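Local structure of alpha-fucosidase (Bifidobacterium bifidum, 2EAB) at residues Q568-S581 with P641-F655. The protein probably hydrolyses alpha-1,2-linked L-fucose from glycans, this chain being the catalytic part of a longer, apparently membrane-anchored protein. Sequence-based numbering, arbitrary orientation.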
loop_
_atom_site.group_PDB
_atom_site.type_symbol
_atom_site.label_atom_id
_atom_site.label_comp_id
_atom_site.label_asym_id
_atom_site.label_seq_id
_atom_site.Cartn_x
_atom_site.Cartn_y
_atom_site.Cartn_z
ATOM N N GLN A 568 2.618 12.914 -18.968
ATOM C CA GLN A 568 2.765 13.301 -20.371
ATOM C C GLN A 568 1.755 14.379 -20.737
ATOM O O GLN A 568 0.873 14.698 -19.941
ATOM C CB GLN A 568 2.654 12.085 -21.304
ATOM C CG GLN A 568 1.268 11.461 -21.344
ATOM C CD GLN A 568 1.096 10.426 -22.446
ATOM O OE1 GLN A 568 1.995 10.184 -23.253
ATOM N NE2 GLN A 568 -0.077 9.806 -22.482
ATOM N N GLY A 569 1.899 14.937 -21.935
ATOM C CA GLY A 569 1.015 15.987 -22.412
ATOM C C GLY A 569 1.327 17.340 -21.798
ATOM O O GLY A 569 2.351 17.506 -21.122
ATOM N N PRO A 570 0.453 18.331 -22.042
ATOM C CA PRO A 570 0.641 19.681 -21.507
ATOM C C PRO A 570 0.501 19.741 -19.992
ATOM O O PRO A 570 -0.257 18.965 -19.397
ATOM C CB PRO A 570 -0.501 20.481 -22.148
ATOM C CG PRO A 570 -0.985 19.657 -23.282
ATOM C CD PRO A 570 -0.756 18.239 -22.877
ATOM N N LEU A 571 1.209 20.691 -19.389
ATOM C CA LEU A 571 1.232 20.866 -17.941
ATOM C C LEU A 571 -0.126 21.227 -17.332
ATOM O O LEU A 571 -0.454 20.788 -16.227
ATOM C CB LEU A 571 2.248 21.955 -17.593
ATOM C CG LEU A 571 3.320 21.715 -16.530
ATOM C CD1 LEU A 571 3.919 20.317 -16.634
ATOM C CD2 LEU A 571 4.405 22.766 -16.680
ATOM N N GLY A 572 -0.908 22.030 -18.047
ATOM C CA GLY A 572 -2.157 22.547 -17.511
ATOM C C GLY A 572 -3.238 22.617 -18.562
ATOM O O GLY A 572 -3.243 23.517 -19.400
ATOM N N THR A 573 -4.143 21.646 -18.526
ATOM C CA THR A 573 -5.303 21.623 -19.412
ATOM C C THR A 573 -6.576 21.872 -18.604
ATOM O O THR A 573 -6.534 21.964 -17.370
ATOM C CB THR A 573 -5.418 20.286 -20.180
ATOM O OG1 THR A 573 -5.668 19.217 -19.258
ATOM C CG2 THR A 573 -4.139 19.988 -20.947
ATOM N N ASP A 574 -7.702 21.988 -19.304
ATOM C CA ASP A 574 -8.982 22.231 -18.655
ATOM C C ASP A 574 -9.554 20.904 -18.164
ATOM O O ASP A 574 -10.365 20.257 -18.836
ATOM C CB ASP A 574 -9.931 22.947 -19.618
ATOM C CG ASP A 574 -11.131 23.556 -18.922
ATOM O OD1 ASP A 574 -11.411 23.211 -17.753
ATOM O OD2 ASP A 574 -11.797 24.400 -19.557
ATOM N N GLY A 575 -9.103 20.500 -16.981
ATOM C CA GLY A 575 -9.406 19.183 -16.451
ATOM C C GLY A 575 -8.745 18.096 -17.270
ATOM O O GLY A 575 -8.013 18.367 -18.227
ATOM N N ASN A 576 -9.011 16.854 -16.889
ATOM C CA ASN A 576 -8.583 15.682 -17.643
ATOM C C ASN A 576 -9.289 14.451 -17.091
ATOM O O ASN A 576 -9.946 14.512 -16.054
ATOM C CB ASN A 576 -7.047 15.520 -17.678
ATOM C CG ASN A 576 -6.420 15.403 -16.296
ATOM O OD1 ASN A 576 -7.031 14.900 -15.346
ATOM N ND2 ASN A 576 -5.174 15.854 -16.184
ATOM N N THR A 577 -9.145 13.337 -17.790
ATOM C CA THR A 577 -9.845 12.114 -17.425
ATOM C C THR A 577 -9.365 11.567 -16.082
ATOM O O THR A 577 -10.171 11.063 -15.293
ATOM C CB THR A 577 -9.684 11.083 -18.533
ATOM O OG1 THR A 577 -10.181 11.664 -19.743
ATOM C CG2 THR A 577 -10.445 9.792 -18.226
ATOM N N TYR A 578 -8.064 11.685 -15.823
ATOM C CA TYR A 578 -7.463 11.304 -14.550
ATOM C C TYR A 578 -8.208 11.950 -13.368
ATOM O O TYR A 578 -8.777 11.255 -12.513
ATOM C CB TYR A 578 -5.966 11.666 -14.592
ATOM C CG TYR A 578 -5.307 11.913 -13.257
ATOM C CD1 TYR A 578 -5.164 10.895 -12.316
ATOM C CD2 TYR A 578 -4.797 13.172 -12.947
ATOM C CE1 TYR A 578 -4.558 11.139 -11.080
ATOM C CE2 TYR A 578 -4.191 13.424 -11.728
ATOM C CZ TYR A 578 -4.070 12.410 -10.801
ATOM O OH TYR A 578 -3.482 12.706 -9.590
ATOM N N GLU A 579 -8.261 13.278 -13.348
ATOM C CA GLU A 579 -8.886 13.964 -12.216
ATOM C C GLU A 579 -10.399 13.804 -12.182
ATOM O O GLU A 579 -10.978 13.609 -11.113
ATOM C CB GLU A 579 -8.508 15.444 -12.172
ATOM C CG GLU A 579 -7.042 15.682 -11.839
ATOM C CD GLU A 579 -6.754 17.055 -11.248
ATOM O OE1 GLU A 579 -7.651 17.924 -11.230
ATOM O OE2 GLU A 579 -5.607 17.273 -10.803
ATOM N N SER A 580 -11.043 13.882 -13.343
ATOM C CA SER A 580 -12.494 13.720 -13.385
ATOM C C SER A 580 -12.937 12.327 -12.968
ATOM O O SER A 580 -13.961 12.188 -12.299
ATOM C CB SER A 580 -13.064 14.090 -14.750
ATOM O OG SER A 580 -12.930 15.482 -14.955
ATOM N N SER A 581 -12.167 11.307 -13.337
ATOM C CA SER A 581 -12.495 9.942 -12.922
ATOM C C SER A 581 -12.414 9.806 -11.410
ATOM O O SER A 581 -13.266 9.159 -10.788
ATOM C CB SER A 581 -11.573 8.923 -13.588
ATOM O OG SER A 581 -11.783 8.902 -14.989
ATOM N N PRO A 641 -16.929 11.870 -17.205
ATOM C CA PRO A 641 -15.483 11.648 -17.212
ATOM C C PRO A 641 -14.941 10.828 -18.383
ATOM O O PRO A 641 -13.789 11.034 -18.790
ATOM C CB PRO A 641 -15.235 10.919 -15.888
ATOM C CG PRO A 641 -16.542 10.280 -15.556
ATOM C CD PRO A 641 -17.579 11.220 -16.048
ATOM N N ILE A 642 -15.754 9.912 -18.906
ATOM C CA ILE A 642 -15.300 9.020 -19.970
ATOM C C ILE A 642 -15.832 9.421 -21.334
ATOM O O ILE A 642 -17.043 9.566 -21.524
ATOM C CB ILE A 642 -15.692 7.540 -19.707
ATOM C CG1 ILE A 642 -15.139 7.048 -18.365
ATOM C CG2 ILE A 642 -15.245 6.634 -20.867
ATOM C CD1 ILE A 642 -13.617 7.149 -18.204
ATOM N N GLU A 643 -14.912 9.582 -22.281
ATOM C CA GLU A 643 -15.253 9.732 -23.690
ATOM C C GLU A 643 -14.391 8.784 -24.500
ATOM O O GLU A 643 -13.181 8.683 -24.271
ATOM C CB GLU A 643 -15.024 11.163 -24.169
ATOM C CG GLU A 643 -16.058 12.146 -23.678
ATOM C CD GLU A 643 -16.058 13.452 -24.450
ATOM O OE1 GLU A 643 -15.150 13.681 -25.282
ATOM O OE2 GLU A 643 -16.974 14.256 -24.209
ATOM N N VAL A 644 -15.018 8.087 -25.441
ATOM C CA VAL A 644 -14.301 7.222 -26.366
ATOM C C VAL A 644 -13.918 8.046 -27.592
ATOM O O VAL A 644 -14.764 8.716 -28.189
ATOM C CB VAL A 644 -15.148 5.992 -26.770
ATOM C CG1 VAL A 644 -14.394 5.114 -27.757
ATOM C CG2 VAL A 644 -15.539 5.185 -25.533
ATOM N N GLY A 645 -12.637 8.008 -27.943
ATOM C CA GLY A 645 -12.108 8.801 -29.048
ATOM C C GLY A 645 -12.131 8.117 -30.400
ATOM O O GLY A 645 -12.699 7.029 -30.560
ATOM N N ASP A 646 -11.483 8.762 -31.367
ATOM C CA ASP A 646 -11.552 8.347 -32.767
ATOM C C ASP A 646 -10.713 7.109 -33.086
ATOM O O ASP A 646 -10.821 6.551 -34.183
ATOM C CB ASP A 646 -11.188 9.520 -33.680
ATOM C CG ASP A 646 -12.126 10.701 -33.499
ATOM O OD1 ASP A 646 -13.351 10.528 -33.688
ATOM O OD2 ASP A 646 -11.645 11.800 -33.158
ATOM N N SER A 647 -9.897 6.676 -32.127
ATOM C CA SER A 647 -9.133 5.439 -32.257
ATOM C C SER A 647 -9.769 4.321 -31.429
ATOM O O SER A 647 -9.172 3.258 -31.252
ATOM C CB SER A 647 -7.678 5.651 -31.832
ATOM O OG SER A 647 -7.101 6.769 -32.492
ATOM N N GLY A 648 -10.978 4.570 -30.929
ATOM C CA GLY A 648 -11.669 3.625 -30.046
ATOM C C GLY A 648 -11.062 3.545 -28.652
ATOM O O GLY A 648 -11.266 2.561 -27.941
ATOM N N GLN A 649 -10.323 4.587 -28.275
ATOM C CA GLN A 649 -9.592 4.649 -27.012
ATOM C C GLN A 649 -10.350 5.464 -25.966
ATOM O O GLN A 649 -11.175 6.304 -26.308
ATOM C CB GLN A 649 -8.209 5.274 -27.260
ATOM C CG GLN A 649 -8.145 6.830 -27.245
ATOM C CD GLN A 649 -8.733 7.526 -28.478
ATOM O OE1 GLN A 649 -9.401 6.915 -29.317
ATOM N NE2 GLN A 649 -8.478 8.824 -28.581
ATOM N N ILE A 650 -10.057 5.223 -24.688
ATOM C CA ILE A 650 -10.479 6.146 -23.634
ATOM C C ILE A 650 -9.642 7.417 -23.777
ATOM O O ILE A 650 -8.411 7.354 -23.718
ATOM C CB ILE A 650 -10.247 5.553 -22.220
ATOM C CG1 ILE A 650 -10.995 4.223 -22.034
ATOM C CG2 ILE A 650 -10.612 6.570 -21.137
ATOM C CD1 ILE A 650 -12.512 4.330 -21.938
ATOM N N LYS A 651 -10.293 8.557 -23.982
ATOM C CA LYS A 651 -9.555 9.819 -24.085
ATOM C C LYS A 651 -8.848 10.135 -22.774
ATOM O O LYS A 651 -9.409 9.938 -21.691
ATOM C CB LYS A 651 -10.483 10.976 -24.439
ATOM C CG LYS A 651 -11.064 10.925 -25.837
ATOM C CD LYS A 651 -11.878 12.170 -26.131
ATOM C CE LYS A 651 -12.640 12.021 -27.438
ATOM N NZ LYS A 651 -13.351 13.269 -27.810
ATOM N N GLU A 652 -7.620 10.637 -22.878
ATOM C CA GLU A 652 -6.862 11.080 -21.713
ATOM C C GLU A 652 -7.121 12.571 -21.438
ATOM O O GLU A 652 -7.110 13.001 -20.278
ATOM C CB GLU A 652 -5.371 10.757 -21.893
ATOM C CG GLU A 652 -4.496 11.162 -20.705
ATOM C CD GLU A 652 -3.145 10.459 -20.642
ATOM O OE1 GLU A 652 -2.796 9.686 -21.561
ATOM O OE2 GLU A 652 -2.417 10.700 -19.655
ATOM N N TRP A 653 -7.382 13.330 -22.505
ATOM C CA TRP A 653 -7.751 14.743 -22.413
ATOM C C TRP A 653 -9.033 14.989 -23.185
ATOM O O TRP A 653 -9.297 14.319 -24.184
ATOM C CB TRP A 653 -6.653 15.640 -22.984
ATOM C CG TRP A 653 -5.346 15.482 -22.291
ATOM C CD1 TRP A 653 -4.924 16.136 -21.164
ATOM C CD2 TRP A 653 -4.288 14.599 -22.664
ATOM N NE1 TRP A 653 -3.663 15.712 -20.818
ATOM C CE2 TRP A 653 -3.247 14.772 -21.725
ATOM C CE3 TRP A 653 -4.112 13.681 -23.711
ATOM C CZ2 TRP A 653 -2.051 14.055 -21.797
ATOM C CZ3 TRP A 653 -2.925 12.975 -23.783
ATOM C CH2 TRP A 653 -1.908 13.166 -22.831
ATOM N N TYR A 654 -9.816 15.963 -22.747
ATOM C CA TYR A 654 -11.103 16.230 -23.394
ATOM C C TYR A 654 -10.989 16.911 -24.753
ATOM O O TYR A 654 -11.954 16.912 -25.520
ATOM C CB TYR A 654 -12.078 16.940 -22.432
ATOM C CG TYR A 654 -12.340 16.062 -21.239
ATOM C CD1 TYR A 654 -12.950 14.817 -21.407
ATOM C CD2 TYR A 654 -11.915 16.422 -19.962
ATOM C CE1 TYR A 654 -13.154 13.966 -20.330
ATOM C CE2 TYR A 654 -12.116 15.573 -18.876
ATOM C CZ TYR A 654 -12.733 14.348 -19.069
ATOM O OH TYR A 654 -12.915 13.511 -17.994
ATOM N N PHE A 655 -9.814 17.456 -25.067
ATOM C CA PHE A 655 -9.567 17.977 -26.417
ATOM C C PHE A 655 -9.058 16.924 -27.414
ATOM O O PHE A 655 -8.815 17.234 -28.585
ATOM C CB PHE A 655 -8.678 19.243 -26.414
ATOM C CG PHE A 655 -7.325 19.085 -25.738
ATOM C CD1 PHE A 655 -6.536 17.951 -25.912
ATOM C CD2 PHE A 655 -6.820 20.130 -24.969
ATOM C CE1 PHE A 655 -5.286 17.846 -25.298
ATOM C CE2 PHE A 655 -5.577 20.034 -24.353
ATOM C CZ PHE A 655 -4.809 18.890 -24.518
HETATM O O HOH W 1 -1.210 16.363 -19.193
HETATM O O HOH W 2 -3.931 17.409 -18.285
HETATM O O HOH W 3 -8.479 17.540 -20.832
HETATM O O HOH W 4 -6.072 12.182 -17.810
#
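The indole of W653 has P570 CD over one face and E652 CG over the opposite one, both set toward the rim. At its edge, Q568 O lies 3.5 Å from W653 CZ2, and a water in the ring plane accepts from NE1 while donating to the carbonyls of Q568 and P570. The ring of F655 meets P570 CG at its edge, and T573 CG2 comes within 3.7 Å of F655 CE2. The edge of Y654 faces P641 O, to which its hydroxyl donates at 2.7 Å from OH to O; the same OH presses against S580 CB and T577 CA at the start of helix 577-596. A phenylalanine in place of Y654 would probably leave P641 O without this donor, untying two parts of the 641-655 loop, and open a small gap against S580 CB and T577 CA.

T577 is gripped twice by the loop: its OG1 donates to K651 O at 2.7 Å, and its N donates almost straight (171°) to E652 O. With OG1 beside the backbone N (chi1 -57°), the methyl CG2 turns toward P641 O and I642 CD1. Farther along, Q568 NE2 reaches E652 OE1 at 2.9 Å, approaching from above the carboxylate plane, on a bent bond (137°). R710 and S565 also hold that carboxylate, so its buried charge is probably well compensated.

N576 is the N-cap of helix 577-596, its OD1 accepting from E579 N. The arrangement is thus a capped helix N-terminus, following edge strand 572-574 and clasped by an irregular loop, within the glycoside hydrolase family 95 catalytic domain.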